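Local coordinates for type III secretion system effector HopBA1 (PDB 5T09), which is a virulence factor that enhances self-association of the Arabidopsis resistance protein RBA1, which recognises it and triggers plant cell death, at residues 25-30 against 207-212; 77-82 against 183-188; 38-43 against 70-75. One frame throughout, in Å; residues are numbered along the deposited sequence.

Contact 1. Residues 25-30 against 207-212; sequences PSINVR and PGLVIS
Pro207 turns its CB toward two side chains of the N-terminal loop: Ser26 OG lies 4.0 Å from Pro207 CB, and the end of Ile27 approaches the same CB atom. The ring is also about 5 Å from the bound potassium ion, whose site is formed by Asp200, Pro202 and Met205, so this end of the contact lies close to the potassium site. Gly208 follows with its backbone pressed against Ile27. Ile27 CG1, anti to the carbonyl carbon (chi1 -57°), lies 3.7 Å from Gly208 O, and Ile27 CD1 reaches the same Gly208 O at 3.5 Å, an apolar methyl against a carbonyl oxygen. At Leu209 the chain enters strand 209-214 of the parallel alpha/beta core, a fold related to EreA/ChaN-like proteins. Residues 26-29 run within 23° of residues 207-209 but add no strand here: the two backbones exchange no hydrogen bonds, and those of Leu209 go to Leu49 and Tyr51 on strand 49-54. Leu209 has CG anti to its backbone N (chi1 -171°), and its CD2 meets two branched residues. Ile27 CG2 touches Leu209 CD2 at 3.9 Å, the side chains slanting across one another, while Val29 CG2 reaches Leu209 CD2 at 3.9 Å with its side chain crossing at about a right angle. Val29 also packs on Ile232 of the neighbouring strand 232-235.

Contact 2. Residues 77-82 against 183-188; sequences VDHLAV and NKSIVW
Ile186 fills the apolar centre between Val77 and Leu80, its CD1 3.9 Å from Val77 CG1 and its CG2 3.8 Å from Leu80 CD1. The two segments are neighbouring parallel strands of the central sheet in an alpha/beta fold. Ile186 CG1 is anti to the carbonyl carbon (chi1 -66°) and CG2 anti to the backbone N, which spreads the two branches toward different partners; Val77 meets it at about a right angle, Leu80 more obliquely. Farther along the same face, Val82 CG1 lies 3.9 Å from Trp188 CE3, while Trp188 NE1 is hydrogen-bonded to Asp54 OD1. Ala81 and Val187 occupy the other face, both touching Ala173 of helix 166-179. Between the faces runs the parallel ladder, in which Ala81 N donates to Ile186 O at 2.8 Å, nearly straight at 171°, and Trp188 N donates to Ala81 O. Toward the strand starts the register slips by one residue at a beta bulge: Lys184 O accepts from Asp78 N at 3.0 Å and, weakly, from His79 N. His79 CG and Ser185 OG are both anti to their backbone N, which brings ring and hydroxyl together on the face of Ala81 and Val187. The bond from His79 ND1 to Ser185 OG is weak and bent, that from Ser185 OG to His79 O also weak, whereas His79 NE2 is hydrogen-bonded to Ser138 on the next strand. At the polar edge Asp78 OD1 forms a salt bridge with Lys73. Asn183 is poorly ordered, so its fine geometry carries less weight, but its N donates to Asp78 OD2 at 3.1 Å, on the anti side.

Contact 3. Residues 38-43 against 70-75; sequences DTLVGA and AKLKNA
Val41 sets its two methyls against Lys71, Leu72 and Ala75. CG2 overlaps the base of Lys71, with Val41 CG2 3.8 Å from Lys71 CB and the side chains at about a right angle. CG1, anti to the backbone N (chi1 176°), is directed instead toward the end of the other segment, where Val41 CG1 meets Ala75 CB at 4.1 Å. Leu72, the next residue after Lys71, brings CD2 to 3.8 Å from Val41 CA and also into contact with Val41 CG2, so a single methyl packs against both backbone and side chain of the valine. The same CD2 reaches Leu40, 4.2 Å from Leu40 CG. Helices 36-46 and 60-74 lie side by side on one face of the mixed sheet, against its parallel strands; helix 36-46 leads into strand 49-54, and helix 60-74 is the crossover between the parallel strands 49-54 and 77-82. Their short segments run 23° from parallel with axes 9.4 Å apart. The touching side-chain atoms are apolar, and the sheet lies beneath them: Leu40 packs on Ile211 of strand 209-214, and the other branch of Leu72, CD1, rests against Ile186 of strand 184-190. On the outer side, Lys71 extends its chain beyond CG toward Asp38. Their charged ends come near without forming a salt bridge, Asp38 OD1 remaining 4.6 Å from Lys71 NZ, so any attraction is probably modest.

In the fold
Contacts 1 and 2 reach the same sheet through strands 209-214 and 184-190, which follow each other in the chain but lie on either side of strand 49-54; their centres are 14 Å apart and they do not touch. Contact 3 joins two helices packed on that sheet and touches both, Leu40 and Ala43 against contact 1, Leu72 and Lys73 against contact 2. Its centre is 14 Å from the first and 12 Å from the second. Along the chain, contact 3 closes before contact 2 opens, and both fall between the segments of contact 1, which brings the N-terminal loop to a late strand of the alpha/beta core.

Contact 1. Residues 25-30 against 207-212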
loop_
_atom_site.group_PDB
_atom_site.type_symbol
_atom_site.label_atom_id
_atom_site.label_comp_id
_atom_site.label_asym_id
_atom_site.label_seq_id
_atom_site.Cartn_x
_atom_site.Cartn_y
_atom_site.Cartn_z
ATOM N N PRO A 25 19.624 5.980 6.531
ATOM C CA PRO A 25 20.191 6.316 5.211
ATOM C C PRO A 25 19.695 5.441 4.067
ATOM O O PRO A 25 19.925 5.798 2.904
ATOM C CB PRO A 25 21.702 6.145 5.422
ATOM C CG PRO A 25 21.901 6.351 6.879
ATOM C CD PRO A 25 20.678 5.789 7.542
ATOM N N SER A 26 19.041 4.312 4.344
ATOM C CA SER A 26 18.438 3.528 3.272
ATOM C C SER A 26 17.144 4.152 2.768
ATOM O O SER A 26 16.711 3.846 1.650
ATOM C CB SER A 26 18.175 2.096 3.743
ATOM O OG SER A 26 17.188 2.062 4.759
ATOM N N ILE A 27 16.520 5.015 3.566
ATOM C CA ILE A 27 15.344 5.766 3.148
ATOM C C ILE A 27 15.852 7.042 2.482
ATOM O O ILE A 27 16.303 7.973 3.153
ATOM C CB ILE A 27 14.418 6.068 4.327
ATOM C CG1 ILE A 27 14.008 4.769 5.028
ATOM C CG2 ILE A 27 13.172 6.811 3.848
ATOM C CD1 ILE A 27 13.365 4.978 6.379
ATOM N N ASN A 28 15.795 7.076 1.154
ATOM C CA ASN A 28 16.203 8.242 0.380
ATOM C C ASN A 28 14.964 9.072 0.067
ATOM O O ASN A 28 14.063 8.605 -0.636
ATOM C CB ASN A 28 16.916 7.826 -0.906
ATOM C CG ASN A 28 18.241 7.133 -0.642
ATOM O OD1 ASN A 28 19.286 7.779 -0.561
ATOM N ND2 ASN A 28 18.203 5.812 -0.508
ATOM N N VAL A 29 14.919 10.292 0.594
ATOM C CA VAL A 29 13.762 11.168 0.457
ATOM C C VAL A 29 14.137 12.257 -0.542
ATOM O O VAL A 29 14.842 13.213 -0.204
ATOM C CB VAL A 29 13.330 11.761 1.803
ATOM C CG1 VAL A 29 12.077 12.612 1.631
ATOM C CG2 VAL A 29 13.086 10.652 2.819
ATOM N N ARG A 30 13.659 12.113 -1.780
ATOM C CA ARG A 30 13.898 13.076 -2.848
ATOM C C ARG A 30 12.682 13.977 -3.005
ATOM O O ARG A 30 11.553 13.469 -3.041
ATOM C CB ARG A 30 14.182 12.346 -4.159
ATOM C CG ARG A 30 14.683 13.237 -5.283
ATOM C CD ARG A 30 15.580 12.471 -6.253
ATOM N NE ARG A 30 16.799 11.979 -5.615
ATOM C CZ ARG A 30 17.825 11.438 -6.267
ATOM N NH1 ARG A 30 17.795 11.318 -7.588
ATOM N NH2 ARG A 30 18.890 11.021 -5.595
ATOM N N PRO A 207 12.659 -0.864 7.350
ATOM C CA PRO A 207 12.735 0.548 6.952
ATOM C C PRO A 207 12.379 0.730 5.484
ATOM O O PRO A 207 12.764 -0.066 4.627
ATOM C CB PRO A 207 14.197 0.922 7.226
ATOM C CG PRO A 207 14.693 -0.104 8.181
ATOM C CD PRO A 207 13.949 -1.359 7.860
ATOM N N GLY A 208 11.632 1.789 5.202
ATOM C CA GLY A 208 11.265 2.100 3.833
ATOM C C GLY A 208 10.689 3.494 3.744
ATOM O O GLY A 208 10.336 4.114 4.751
ATOM N N LEU A 209 10.601 3.978 2.510
ATOM C CA LEU A 209 9.992 5.272 2.229
ATOM C C LEU A 209 8.477 5.137 2.331
ATOM O O LEU A 209 7.876 4.310 1.639
ATOM C CB LEU A 209 10.418 5.747 0.839
ATOM C CG LEU A 209 10.105 7.173 0.362
ATOM C CD1 LEU A 209 8.657 7.325 -0.083
ATOM C CD2 LEU A 209 10.441 8.182 1.441
ATOM N N VAL A 210 7.859 5.939 3.198
ATOM C CA VAL A 210 6.420 5.892 3.428
ATOM C C VAL A 210 5.775 7.077 2.725
ATOM O O VAL A 210 6.215 8.222 2.888
ATOM C CB VAL A 210 6.088 5.904 4.930
ATOM C CG1 VAL A 210 4.580 5.876 5.142
ATOM C CG2 VAL A 210 6.744 4.719 5.625
ATOM N N ILE A 211 4.726 6.800 1.954
ATOM C CA ILE A 211 3.981 7.814 1.222
ATOM C C ILE A 211 2.616 7.985 1.872
ATOM O O ILE A 211 1.959 7.001 2.229
ATOM C CB ILE A 211 3.827 7.437 -0.264
ATOM C CG1 ILE A 211 5.200 7.368 -0.936
ATOM C CG2 ILE A 211 2.905 8.438 -0.981
ATOM C CD1 ILE A 211 5.169 6.935 -2.390
ATOM N N SER A 212 2.195 9.236 2.019
ATOM C CA SER A 212 0.857 9.589 2.465
ATOM C C SER A 212 0.198 10.439 1.389
ATOM O O SER A 212 0.837 10.853 0.419
ATOM C CB SER A 212 0.893 10.352 3.795
ATOM O OG SER A 212 1.532 11.604 3.639
#

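Contact 2. Residues 77-82 against 183-188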
loop_
_atom_site.group_PDB
_atom_site.type_symbol
_atom_site.label_atom_id
_atom_site.label_comp_id
_atom_site.label_asym_id
_atom_site.label_seq_id
_atom_site.Cartn_x
_atom_site.Cartn_y
_atom_site.Cartn_z
ATOM N N VAL A 77 10.613 -2.128 -9.656
ATOM C CA VAL A 77 9.624 -2.690 -8.741
ATOM C C VAL A 77 9.164 -4.028 -9.310
ATOM O O VAL A 77 8.505 -4.075 -10.351
ATOM C CB VAL A 77 8.440 -1.738 -8.534
ATOM C CG1 VAL A 77 7.404 -2.359 -7.596
ATOM C CG2 VAL A 77 8.923 -0.400 -7.990
ATOM N N ASP A 78 9.514 -5.118 -8.628
ATOM C CA ASP A 78 9.120 -6.456 -9.043
ATOM C C ASP A 78 8.060 -7.079 -8.146
ATOM O O ASP A 78 7.571 -8.170 -8.460
ATOM C CB ASP A 78 10.347 -7.377 -9.077
ATOM C CG ASP A 78 11.422 -6.883 -10.025
ATOM O OD1 ASP A 78 11.075 -6.425 -11.132
ATOM O OD2 ASP A 78 12.614 -6.950 -9.661
ATOM N N HIS A 79 7.682 -6.419 -7.054
ATOM C CA HIS A 79 6.818 -7.029 -6.055
ATOM C C HIS A 79 5.899 -5.972 -5.464
ATOM O O HIS A 79 6.357 -4.889 -5.087
ATOM C CB HIS A 79 7.651 -7.680 -4.948
ATOM C CG HIS A 79 6.831 -8.365 -3.901
ATOM N ND1 HIS A 79 7.095 -8.244 -2.554
ATOM C CD2 HIS A 79 5.760 -9.186 -4.003
ATOM C CE1 HIS A 79 6.218 -8.955 -1.870
ATOM N NE2 HIS A 79 5.396 -9.537 -2.725
ATOM N N LEU A 80 4.610 -6.298 -5.384
ATOM C CA LEU A 80 3.607 -5.447 -4.753
ATOM C C LEU A 80 2.853 -6.286 -3.730
ATOM O O LEU A 80 2.106 -7.199 -4.097
ATOM C CB LEU A 80 2.654 -4.854 -5.792
ATOM C CG LEU A 80 1.452 -4.080 -5.250
ATOM C CD1 LEU A 80 1.893 -2.840 -4.487
ATOM C CD2 LEU A 80 0.520 -3.716 -6.394
ATOM N N ALA A 81 3.046 -5.977 -2.453
ATOM C CA ALA A 81 2.448 -6.722 -1.352
ATOM C C ALA A 81 1.331 -5.878 -0.752
ATOM O O ALA A 81 1.564 -4.731 -0.349
ATOM C CB ALA A 81 3.509 -7.063 -0.309
ATOM N N VAL A 82 0.118 -6.434 -0.698
ATOM C CA VAL A 82 -1.077 -5.643 -0.422
ATOM C C VAL A 82 -1.839 -6.214 0.766
ATOM O O VAL A 82 -1.924 -7.437 0.943
ATOM C CB VAL A 82 -1.994 -5.557 -1.660
ATOM C CG1 VAL A 82 -1.203 -5.044 -2.854
ATOM C CG2 VAL A 82 -2.638 -6.910 -1.967
ATOM N N ASN A 183 13.968 -7.053 -6.900
ATOM C CA ASN A 183 14.850 -5.911 -6.702
ATOM C C ASN A 183 14.237 -4.936 -5.701
ATOM O O ASN A 183 14.780 -4.717 -4.611
ATOM C CB ASN A 183 15.115 -5.220 -8.042
ATOM C CG ASN A 183 16.364 -4.368 -8.023
ATOM O OD1 ASN A 183 17.403 -4.781 -7.505
ATOM N ND2 ASN A 183 16.272 -3.167 -8.586
ATOM N N LYS A 184 13.091 -4.360 -6.048
ATOM C CA LYS A 184 12.380 -3.427 -5.189
ATOM C C LYS A 184 10.953 -3.910 -4.978
ATOM O O LYS A 184 10.380 -4.591 -5.835
ATOM C CB LYS A 184 12.369 -2.025 -5.795
ATOM C CG LYS A 184 13.747 -1.509 -6.138
ATOM C CD LYS A 184 13.679 -0.152 -6.793
ATOM C CE LYS A 184 15.064 0.423 -7.003
ATOM N NZ LYS A 184 14.995 1.746 -7.665
ATOM N N SER A 185 10.386 -3.551 -3.827
ATOM C CA SER A 185 9.033 -3.939 -3.466
ATOM C C SER A 185 8.262 -2.729 -2.960
ATOM O O SER A 185 8.843 -1.771 -2.442
ATOM C CB SER A 185 9.032 -5.033 -2.388
ATOM O OG SER A 185 7.715 -5.461 -2.106
ATOM N N ILE A 186 6.944 -2.780 -3.132
ATOM C CA ILE A 186 6.028 -1.808 -2.550
ATOM C C ILE A 186 5.064 -2.563 -1.651
ATOM O O ILE A 186 4.540 -3.615 -2.037
ATOM C CB ILE A 186 5.264 -1.020 -3.631
ATOM C CG1 ILE A 186 6.233 -0.140 -4.419
ATOM C CG2 ILE A 186 4.155 -0.169 -2.999
ATOM C CD1 ILE A 186 5.631 0.485 -5.658
ATOM N N VAL A 187 4.840 -2.029 -0.453
ATOM C CA VAL A 187 3.840 -2.541 0.476
ATOM C C VAL A 187 2.700 -1.536 0.527
ATOM O O VAL A 187 2.918 -0.354 0.821
ATOM C CB VAL A 187 4.437 -2.782 1.873
ATOM C CG1 VAL A 187 3.343 -3.045 2.902
ATOM C CG2 VAL A 187 5.413 -3.942 1.826
ATOM N N TRP A 188 1.489 -2.009 0.248
ATOM C CA TRP A 188 0.303 -1.166 0.128
ATOM C C TRP A 188 -0.695 -1.618 1.183
ATOM O O TRP A 188 -1.206 -2.742 1.122
ATOM C CB TRP A 188 -0.275 -1.266 -1.284
ATOM C CG TRP A 188 -1.502 -0.449 -1.540
ATOM C CD1 TRP A 188 -1.989 0.579 -0.788
ATOM C CD2 TRP A 188 -2.398 -0.598 -2.644
ATOM N NE1 TRP A 188 -3.135 1.082 -1.361
ATOM C CE2 TRP A 188 -3.406 0.374 -2.503
ATOM C CE3 TRP A 188 -2.443 -1.461 -3.743
ATOM C CZ2 TRP A 188 -4.451 0.502 -3.416
ATOM C CZ3 TRP A 188 -3.477 -1.331 -4.647
ATOM C CH2 TRP A 188 -4.470 -0.361 -4.477
#

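Contact 3. Residues 38-43 against 70-75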
loop_
_atom_site.group_PDB
_atom_site.type_symbol
_atom_site.label_atom_id
_atom_site.label_comp_id
_atom_site.label_asym_id
_atom_site.label_seq_id
_atom_site.Cartn_x
_atom_site.Cartn_y
_atom_site.Cartn_z
ATOM N N ASP A 38 4.868 10.783 -11.504
ATOM C CA ASP A 38 6.304 11.040 -11.467
ATOM C C ASP A 38 6.848 10.939 -10.047
ATOM O O ASP A 38 7.967 10.456 -9.835
ATOM C CB ASP A 38 6.605 12.419 -12.054
ATOM C CG ASP A 38 6.243 12.520 -13.522
ATOM O OD1 ASP A 38 6.268 11.482 -14.217
ATOM O OD2 ASP A 38 5.935 13.639 -13.984
ATOM N N THR A 39 6.072 11.390 -9.059
ATOM C CA THR A 39 6.534 11.336 -7.676
ATOM C C THR A 39 6.601 9.900 -7.171
ATOM O O THR A 39 7.581 9.508 -6.527
ATOM C CB THR A 39 5.618 12.177 -6.784
ATOM O OG1 THR A 39 5.705 13.555 -7.170
ATOM C CG2 THR A 39 6.007 12.041 -5.313
ATOM N N LEU A 40 5.569 9.100 -7.451
ATOM C CA LEU A 40 5.551 7.724 -6.964
ATOM C C LEU A 40 6.675 6.908 -7.590
ATOM O O LEU A 40 7.385 6.172 -6.896
ATOM C CB LEU A 40 4.193 7.086 -7.252
ATOM C CG LEU A 40 4.045 5.613 -6.870
ATOM C CD1 LEU A 40 4.406 5.381 -5.407
ATOM C CD2 LEU A 40 2.630 5.137 -7.153
ATOM N N VAL A 41 6.850 7.024 -8.907
ATOM C CA VAL A 41 7.908 6.282 -9.587
ATOM C C VAL A 41 9.276 6.738 -9.093
ATOM O O VAL A 41 10.183 5.922 -8.889
ATOM C CB VAL A 41 7.770 6.442 -11.112
ATOM C CG1 VAL A 41 8.926 5.758 -11.839
ATOM C CG2 VAL A 41 6.436 5.877 -11.582
ATOM N N GLY A 42 9.448 8.045 -8.899
ATOM C CA GLY A 42 10.719 8.544 -8.402
ATOM C C GLY A 42 11.031 8.038 -7.006
ATOM O O GLY A 42 12.188 7.762 -6.679
ATOM N N ALA A 43 10.003 7.912 -6.165
ATOM C CA ALA A 43 10.210 7.389 -4.819
ATOM C C ALA A 43 10.612 5.921 -4.858
ATOM O O ALA A 43 11.484 5.489 -4.096
ATOM C CB ALA A 43 8.947 7.582 -3.981
ATOM N N ALA A 70 3.315 0.059 -15.092
ATOM C CA ALA A 70 4.379 -0.224 -16.053
ATOM C C ALA A 70 5.648 0.549 -15.711
ATOM O O ALA A 70 6.752 -0.008 -15.729
ATOM C CB ALA A 70 3.905 0.110 -17.467
ATOM N N LYS A 71 5.511 1.838 -15.395
ATOM C CA LYS A 71 6.683 2.643 -15.066
ATOM C C LYS A 71 7.348 2.154 -13.785
ATOM O O LYS A 71 8.580 2.160 -13.677
ATOM C CB LYS A 71 6.290 4.113 -14.939
ATOM C CG LYS A 71 5.972 4.779 -16.267
ATOM C CD LYS A 71 5.641 6.245 -16.077
ATOM C CE LYS A 71 5.186 6.888 -17.373
ATOM N NZ LYS A 71 4.777 8.304 -17.161
ATOM N N LEU A 72 6.552 1.733 -12.799
ATOM C CA LEU A 72 7.131 1.185 -11.576
ATOM C C LEU A 72 7.940 -0.070 -11.871
ATOM O O LEU A 72 9.049 -0.241 -11.350
ATOM C CB LEU A 72 6.036 0.887 -10.555
ATOM C CG LEU A 72 5.399 2.102 -9.870
ATOM C CD1 LEU A 72 4.172 1.680 -9.085
ATOM C CD2 LEU A 72 6.399 2.800 -8.956
ATOM N N LYS A 73 7.403 -0.964 -12.704
ATOM C CA LYS A 73 8.154 -2.148 -13.107
ATOM C C LYS A 73 9.490 -1.758 -13.726
ATOM O O LYS A 73 10.537 -2.320 -13.383
ATOM C CB LYS A 73 7.330 -2.981 -14.091
ATOM C CG LYS A 73 8.046 -4.215 -14.625
ATOM C CD LYS A 73 8.269 -5.248 -13.534
ATOM C CE LYS A 73 9.151 -6.381 -14.026
ATOM N NZ LYS A 73 9.311 -7.450 -13.004
ATOM N N ASN A 74 9.472 -0.791 -14.647
ATOM C CA ASN A 74 10.705 -0.362 -15.297
ATOM C C ASN A 74 11.676 0.255 -14.300
ATOM O O ASN A 74 12.896 0.154 -14.477
ATOM C CB ASN A 74 10.382 0.629 -16.415
ATOM C CG ASN A 74 11.626 1.184 -17.083
ATOM O OD1 ASN A 74 12.151 2.221 -16.679
ATOM N ND2 ASN A 74 12.101 0.496 -18.115
ATOM N N ALA A 75 11.161 0.892 -13.247
ATOM C CA ALA A 75 12.015 1.474 -12.220
ATOM C C ALA A 75 12.673 0.425 -11.333
ATOM O O ALA A 75 13.544 0.779 -10.531
ATOM C CB ALA A 75 11.205 2.441 -11.354
#